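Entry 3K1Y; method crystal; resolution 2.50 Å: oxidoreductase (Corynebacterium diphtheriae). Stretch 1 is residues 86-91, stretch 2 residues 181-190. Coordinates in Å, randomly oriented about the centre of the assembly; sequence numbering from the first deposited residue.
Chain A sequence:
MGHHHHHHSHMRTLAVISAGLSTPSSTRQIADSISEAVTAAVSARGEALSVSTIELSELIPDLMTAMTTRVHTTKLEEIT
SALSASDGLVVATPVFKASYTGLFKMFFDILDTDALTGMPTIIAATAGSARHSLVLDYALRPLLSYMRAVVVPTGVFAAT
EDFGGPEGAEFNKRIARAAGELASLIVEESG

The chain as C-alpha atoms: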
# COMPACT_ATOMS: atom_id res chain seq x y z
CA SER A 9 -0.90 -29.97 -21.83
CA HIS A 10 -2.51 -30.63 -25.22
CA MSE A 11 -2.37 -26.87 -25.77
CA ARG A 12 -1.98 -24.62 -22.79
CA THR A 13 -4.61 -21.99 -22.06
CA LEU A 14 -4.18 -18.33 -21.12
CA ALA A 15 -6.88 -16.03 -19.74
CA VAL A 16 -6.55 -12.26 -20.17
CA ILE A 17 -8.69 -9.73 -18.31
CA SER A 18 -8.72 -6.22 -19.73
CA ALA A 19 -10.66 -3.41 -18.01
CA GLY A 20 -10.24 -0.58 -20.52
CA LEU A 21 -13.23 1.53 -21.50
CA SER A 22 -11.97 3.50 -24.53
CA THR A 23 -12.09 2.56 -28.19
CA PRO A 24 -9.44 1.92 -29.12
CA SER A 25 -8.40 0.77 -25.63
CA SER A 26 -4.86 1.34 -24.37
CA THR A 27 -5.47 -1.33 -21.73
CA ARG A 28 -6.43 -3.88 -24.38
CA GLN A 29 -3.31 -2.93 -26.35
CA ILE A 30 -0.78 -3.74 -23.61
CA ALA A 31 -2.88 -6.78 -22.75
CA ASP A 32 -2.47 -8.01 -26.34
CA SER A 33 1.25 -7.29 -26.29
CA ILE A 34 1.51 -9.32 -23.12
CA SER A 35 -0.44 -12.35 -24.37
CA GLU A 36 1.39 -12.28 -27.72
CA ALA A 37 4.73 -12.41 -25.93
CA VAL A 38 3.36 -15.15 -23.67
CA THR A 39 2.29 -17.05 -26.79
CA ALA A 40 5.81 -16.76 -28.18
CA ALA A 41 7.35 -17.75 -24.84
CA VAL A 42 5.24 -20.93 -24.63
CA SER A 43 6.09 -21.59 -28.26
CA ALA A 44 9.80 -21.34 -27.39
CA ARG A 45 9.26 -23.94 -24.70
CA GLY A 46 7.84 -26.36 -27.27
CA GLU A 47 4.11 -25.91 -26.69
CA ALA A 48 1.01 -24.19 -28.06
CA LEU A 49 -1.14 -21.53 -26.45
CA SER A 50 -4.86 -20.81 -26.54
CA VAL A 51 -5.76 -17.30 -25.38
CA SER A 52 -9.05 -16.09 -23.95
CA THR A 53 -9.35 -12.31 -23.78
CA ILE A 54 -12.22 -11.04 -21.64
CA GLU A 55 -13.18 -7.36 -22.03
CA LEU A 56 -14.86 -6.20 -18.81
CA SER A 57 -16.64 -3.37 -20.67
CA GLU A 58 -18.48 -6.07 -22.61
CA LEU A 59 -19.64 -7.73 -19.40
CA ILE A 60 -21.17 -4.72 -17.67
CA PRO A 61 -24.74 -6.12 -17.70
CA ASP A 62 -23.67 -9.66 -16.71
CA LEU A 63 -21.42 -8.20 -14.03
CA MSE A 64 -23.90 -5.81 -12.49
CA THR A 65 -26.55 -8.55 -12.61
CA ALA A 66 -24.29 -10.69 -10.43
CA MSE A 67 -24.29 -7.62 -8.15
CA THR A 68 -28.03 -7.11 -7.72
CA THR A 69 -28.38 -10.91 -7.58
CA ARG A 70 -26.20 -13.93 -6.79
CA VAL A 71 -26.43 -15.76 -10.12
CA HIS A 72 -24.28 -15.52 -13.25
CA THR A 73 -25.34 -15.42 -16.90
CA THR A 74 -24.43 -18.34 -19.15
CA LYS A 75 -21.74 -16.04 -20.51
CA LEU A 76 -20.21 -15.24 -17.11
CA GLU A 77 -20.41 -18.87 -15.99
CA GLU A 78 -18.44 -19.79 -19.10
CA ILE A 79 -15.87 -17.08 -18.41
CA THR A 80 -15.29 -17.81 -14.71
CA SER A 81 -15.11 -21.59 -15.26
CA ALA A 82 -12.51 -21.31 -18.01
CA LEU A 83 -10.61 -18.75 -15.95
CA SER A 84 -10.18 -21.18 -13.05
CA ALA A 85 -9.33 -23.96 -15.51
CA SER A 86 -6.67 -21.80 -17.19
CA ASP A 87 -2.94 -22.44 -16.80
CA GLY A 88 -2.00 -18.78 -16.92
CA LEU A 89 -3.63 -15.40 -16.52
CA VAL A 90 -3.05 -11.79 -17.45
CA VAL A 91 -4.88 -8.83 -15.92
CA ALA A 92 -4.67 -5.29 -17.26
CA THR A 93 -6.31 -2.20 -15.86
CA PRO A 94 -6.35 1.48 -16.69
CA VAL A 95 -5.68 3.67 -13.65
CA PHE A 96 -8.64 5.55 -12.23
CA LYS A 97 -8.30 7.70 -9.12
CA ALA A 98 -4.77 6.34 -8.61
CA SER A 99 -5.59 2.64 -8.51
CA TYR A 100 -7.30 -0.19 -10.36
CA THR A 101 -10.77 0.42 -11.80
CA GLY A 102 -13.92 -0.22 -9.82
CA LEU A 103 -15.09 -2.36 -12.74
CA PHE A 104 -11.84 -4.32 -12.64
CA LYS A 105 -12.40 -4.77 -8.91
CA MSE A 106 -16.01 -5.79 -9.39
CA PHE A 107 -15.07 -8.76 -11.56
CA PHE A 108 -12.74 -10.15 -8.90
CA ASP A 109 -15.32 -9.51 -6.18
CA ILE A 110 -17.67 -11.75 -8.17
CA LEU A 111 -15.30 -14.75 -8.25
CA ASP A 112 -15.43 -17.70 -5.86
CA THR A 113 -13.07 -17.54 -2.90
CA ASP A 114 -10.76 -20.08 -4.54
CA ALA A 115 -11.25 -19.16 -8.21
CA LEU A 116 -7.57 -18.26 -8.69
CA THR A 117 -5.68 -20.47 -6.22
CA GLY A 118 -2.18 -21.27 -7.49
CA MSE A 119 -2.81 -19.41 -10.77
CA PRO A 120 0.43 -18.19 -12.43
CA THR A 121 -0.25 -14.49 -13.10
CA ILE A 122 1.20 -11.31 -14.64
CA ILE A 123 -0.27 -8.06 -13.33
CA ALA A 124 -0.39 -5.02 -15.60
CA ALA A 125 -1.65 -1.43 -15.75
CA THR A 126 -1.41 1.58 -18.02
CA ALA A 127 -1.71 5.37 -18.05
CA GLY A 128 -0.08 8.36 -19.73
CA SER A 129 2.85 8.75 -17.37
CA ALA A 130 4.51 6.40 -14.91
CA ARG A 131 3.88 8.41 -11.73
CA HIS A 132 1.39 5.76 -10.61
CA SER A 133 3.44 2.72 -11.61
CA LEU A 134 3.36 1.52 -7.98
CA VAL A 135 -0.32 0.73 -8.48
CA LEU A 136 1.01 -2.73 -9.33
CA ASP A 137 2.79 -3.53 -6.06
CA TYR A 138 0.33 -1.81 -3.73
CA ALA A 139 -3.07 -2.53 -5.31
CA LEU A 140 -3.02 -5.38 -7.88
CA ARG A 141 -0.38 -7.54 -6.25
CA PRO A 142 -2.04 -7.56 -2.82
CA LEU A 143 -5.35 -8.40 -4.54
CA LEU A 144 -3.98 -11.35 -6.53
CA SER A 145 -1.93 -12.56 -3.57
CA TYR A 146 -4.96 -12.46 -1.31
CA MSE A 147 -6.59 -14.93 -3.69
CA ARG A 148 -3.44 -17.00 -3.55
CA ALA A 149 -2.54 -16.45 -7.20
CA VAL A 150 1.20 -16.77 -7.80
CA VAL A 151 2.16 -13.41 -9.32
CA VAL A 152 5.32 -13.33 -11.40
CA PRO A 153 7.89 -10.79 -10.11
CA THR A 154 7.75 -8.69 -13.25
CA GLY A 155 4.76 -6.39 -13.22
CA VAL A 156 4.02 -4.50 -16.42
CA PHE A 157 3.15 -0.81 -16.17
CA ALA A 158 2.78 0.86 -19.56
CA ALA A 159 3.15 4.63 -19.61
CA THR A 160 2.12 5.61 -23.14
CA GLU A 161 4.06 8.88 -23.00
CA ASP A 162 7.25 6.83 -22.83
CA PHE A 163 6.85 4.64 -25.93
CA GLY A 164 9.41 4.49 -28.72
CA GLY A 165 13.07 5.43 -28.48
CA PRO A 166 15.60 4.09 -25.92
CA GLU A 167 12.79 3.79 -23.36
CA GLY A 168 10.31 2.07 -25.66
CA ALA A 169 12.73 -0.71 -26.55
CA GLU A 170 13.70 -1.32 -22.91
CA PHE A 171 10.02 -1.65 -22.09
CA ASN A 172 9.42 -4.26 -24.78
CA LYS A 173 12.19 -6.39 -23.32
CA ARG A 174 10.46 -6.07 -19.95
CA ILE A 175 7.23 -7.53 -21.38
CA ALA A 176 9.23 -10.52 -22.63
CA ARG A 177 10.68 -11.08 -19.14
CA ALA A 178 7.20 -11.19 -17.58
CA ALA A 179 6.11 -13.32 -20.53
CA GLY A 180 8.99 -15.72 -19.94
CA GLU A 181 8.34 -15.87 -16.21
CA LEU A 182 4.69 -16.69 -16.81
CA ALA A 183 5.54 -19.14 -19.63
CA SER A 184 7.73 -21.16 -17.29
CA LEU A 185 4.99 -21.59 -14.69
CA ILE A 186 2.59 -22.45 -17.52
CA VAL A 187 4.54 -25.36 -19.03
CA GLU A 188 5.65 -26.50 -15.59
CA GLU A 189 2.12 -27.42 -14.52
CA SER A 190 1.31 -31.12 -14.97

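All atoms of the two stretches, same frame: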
# COMPACT_ATOMS: atom_id res chain seq x y z
N SER A 86 -7.83 -22.27 -16.43
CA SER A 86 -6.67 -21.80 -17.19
C SER A 86 -5.35 -22.11 -16.52
O SER A 86 -5.29 -22.31 -15.31
CB SER A 86 -6.78 -20.30 -17.41
OG SER A 86 -7.96 -20.00 -18.14
N ASP A 87 -4.28 -22.15 -17.31
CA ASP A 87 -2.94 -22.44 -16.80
C ASP A 87 -2.24 -21.13 -16.45
O ASP A 87 -1.36 -21.09 -15.58
CB ASP A 87 -2.10 -23.19 -17.84
CG ASP A 87 -2.75 -24.47 -18.31
OD1 ASP A 87 -3.26 -25.24 -17.47
OD2 ASP A 87 -2.74 -24.71 -19.54
N GLY A 88 -2.61 -20.07 -17.16
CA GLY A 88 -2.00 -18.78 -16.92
C GLY A 88 -3.05 -17.69 -16.96
O GLY A 88 -4.17 -17.92 -17.40
N LEU A 89 -2.68 -16.50 -16.51
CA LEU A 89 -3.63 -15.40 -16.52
C LEU A 89 -2.92 -14.08 -16.62
O LEU A 89 -1.83 -13.91 -16.09
CB LEU A 89 -4.47 -15.42 -15.23
CG LEU A 89 -5.18 -14.11 -14.89
CD1 LEU A 89 -6.39 -13.97 -15.79
CD2 LEU A 89 -5.59 -14.10 -13.42
N VAL A 90 -3.57 -13.14 -17.29
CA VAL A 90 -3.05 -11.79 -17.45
C VAL A 90 -4.18 -10.83 -17.13
O VAL A 90 -5.31 -11.00 -17.60
CB VAL A 90 -2.57 -11.54 -18.90
CG1 VAL A 90 -2.19 -10.07 -19.08
CG2 VAL A 90 -1.39 -12.44 -19.20
N VAL A 91 -3.89 -9.82 -16.31
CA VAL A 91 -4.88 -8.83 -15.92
C VAL A 91 -4.31 -7.45 -16.21
O VAL A 91 -3.18 -7.13 -15.83
CB VAL A 91 -5.26 -8.93 -14.41
CG1 VAL A 91 -5.94 -10.26 -14.13
CG2 VAL A 91 -4.02 -8.76 -13.52
N GLU A 181 8.62 -15.42 -17.57
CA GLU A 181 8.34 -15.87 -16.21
C GLU A 181 7.03 -16.64 -16.19
O GLU A 181 6.95 -17.75 -15.66
CB GLU A 181 8.26 -14.67 -15.25
CG GLU A 181 9.60 -14.19 -14.71
CD GLU A 181 9.55 -12.76 -14.18
OE1 GLU A 181 8.57 -12.42 -13.47
OE2 GLU A 181 10.48 -11.98 -14.47
N LEU A 182 6.00 -16.05 -16.78
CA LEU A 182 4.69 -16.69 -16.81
C LEU A 182 4.72 -17.98 -17.65
O LEU A 182 4.10 -18.98 -17.27
CB LEU A 182 3.65 -15.71 -17.35
CG LEU A 182 2.18 -16.13 -17.43
CD1 LEU A 182 1.70 -16.70 -16.10
CD2 LEU A 182 1.35 -14.93 -17.81
N ALA A 183 5.45 -17.96 -18.76
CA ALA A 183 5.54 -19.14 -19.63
C ALA A 183 6.14 -20.33 -18.90
O ALA A 183 5.72 -21.47 -19.11
CB ALA A 183 6.36 -18.83 -20.88
N SER A 184 7.12 -20.08 -18.04
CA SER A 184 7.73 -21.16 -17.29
C SER A 184 6.73 -21.82 -16.36
O SER A 184 6.64 -23.05 -16.32
CB SER A 184 8.93 -20.68 -16.49
OG SER A 184 10.10 -20.72 -17.28
N LEU A 185 5.98 -21.02 -15.60
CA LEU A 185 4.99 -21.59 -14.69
C LEU A 185 3.96 -22.36 -15.52
O LEU A 185 3.53 -23.45 -15.13
CB LEU A 185 4.28 -20.49 -13.88
CG LEU A 185 4.90 -19.87 -12.61
CD1 LEU A 185 6.22 -20.54 -12.26
CD2 LEU A 185 5.08 -18.38 -12.82
N ILE A 186 3.58 -21.81 -16.66
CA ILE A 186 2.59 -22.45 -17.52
C ILE A 186 2.95 -23.86 -18.01
O ILE A 186 2.12 -24.77 -17.92
CB ILE A 186 2.27 -21.56 -18.76
CG1 ILE A 186 1.56 -20.28 -18.29
CG2 ILE A 186 1.41 -22.34 -19.77
CD1 ILE A 186 0.99 -19.44 -19.38
N VAL A 187 4.16 -24.05 -18.52
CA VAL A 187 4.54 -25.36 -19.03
C VAL A 187 5.00 -26.30 -17.93
O VAL A 187 5.15 -27.50 -18.14
CB VAL A 187 5.66 -25.25 -20.10
CG1 VAL A 187 5.22 -24.30 -21.20
CG2 VAL A 187 6.97 -24.78 -19.46
N GLU A 188 5.22 -25.73 -16.75
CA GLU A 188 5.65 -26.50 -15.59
C GLU A 188 4.49 -27.35 -15.10
O GLU A 188 4.65 -28.55 -14.84
CB GLU A 188 6.08 -25.54 -14.49
CG GLU A 188 6.55 -26.19 -13.21
CD GLU A 188 6.45 -25.25 -12.03
OE1 GLU A 188 5.32 -24.94 -11.61
OE2 GLU A 188 7.51 -24.80 -11.53
N GLU A 189 3.32 -26.73 -14.98
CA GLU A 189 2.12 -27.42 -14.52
C GLU A 189 1.93 -28.77 -15.21
O GLU A 189 2.15 -28.89 -16.42
CB GLU A 189 0.89 -26.54 -14.75
CG GLU A 189 0.96 -25.17 -14.07
CD GLU A 189 -0.27 -24.32 -14.32
OE1 GLU A 189 -0.64 -24.14 -15.50
OE2 GLU A 189 -0.88 -23.83 -13.34
N SER A 190 1.52 -29.77 -14.44
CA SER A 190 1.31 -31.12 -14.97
C SER A 190 0.14 -31.82 -14.27
O SER A 190 0.37 -32.85 -13.60
CB SER A 190 2.59 -31.95 -14.81
OG SER A 190 2.44 -33.23 -15.39

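The strand running through Leu89, Val90 and Val91 packs against the C-terminal part of the helix that ends at Glu188. The two axes come within 9.1 Å and their N-to-C directions make an angle of 150°, so the segments run roughly antiparallel. The contact buries 262 Å² in total and contains no hydrogen bond from one segment to the other; it rests on van der Waals packing, with an acidic pair at one end.

The apolar packing is built from Leu182 and Ile186, which lie one helical turn apart and are joined by the backbone hydrogen bond from Ile186 N to Leu182 O (2.9 Å). Leu182 directs its CA-to-CB bond toward the strand and, in a t, p conformation, reaches Gly88, Leu89 and Val90. Its CD2 lies 4.0 Å from Val90 CG2, a contact between two apolar side chains, and 3.8 Å from the backbone atom Leu89 O. The side chain of Leu89 itself points away from the helix, so this residue meets Leu182 through its main chain. Leu182 CD1, in turn, approaches Gly88 CA at 4.3 Å.

Gly88 is where the helix comes close to bare backbone. Ile186, with chi1 m and chi2 t, extends its CD1 to 3.9 Å from Gly88 CA. A CB in ideal geometry on Gly88 would point toward the helix and stand 2.6 Å from Ile186 CD1, a clash; the absence of a side chain therefore leaves room for the isoleucine in its observed position. Ile186 also packs against the preceding residue, with CG1 4.1 Å from Asp87 O and CG2 4.1 Å from Asp87 CB. The closest CA pair in the register, Asp87 CA to Ile186 CA at 5.6 Å, falls at this same point.

The acidic pair is Asp87 and Glu189, the latter being the first residue to leave helical phi/psi after the helix. Both direct their CA-to-CB bonds toward the opposing segment, and Glu189 OE1 comes to 2.9 Å from Asp87 CB, which is tight for an oxygen and a carbon. The same oxygen lies 3.1 Å from Asp87 O and 3.5 Å from Asp87 OD1, but each pair consists of two acceptors and neither is a hydrogen bond. The approach of OE1 to OD1 brings like charges together. Asp87 OD2 is hydrogen-bonded elsewhere in the structure. Glu189 is poorly ordered with high B factors, so its short distances deserve less weight than those around Leu182 and Ile186.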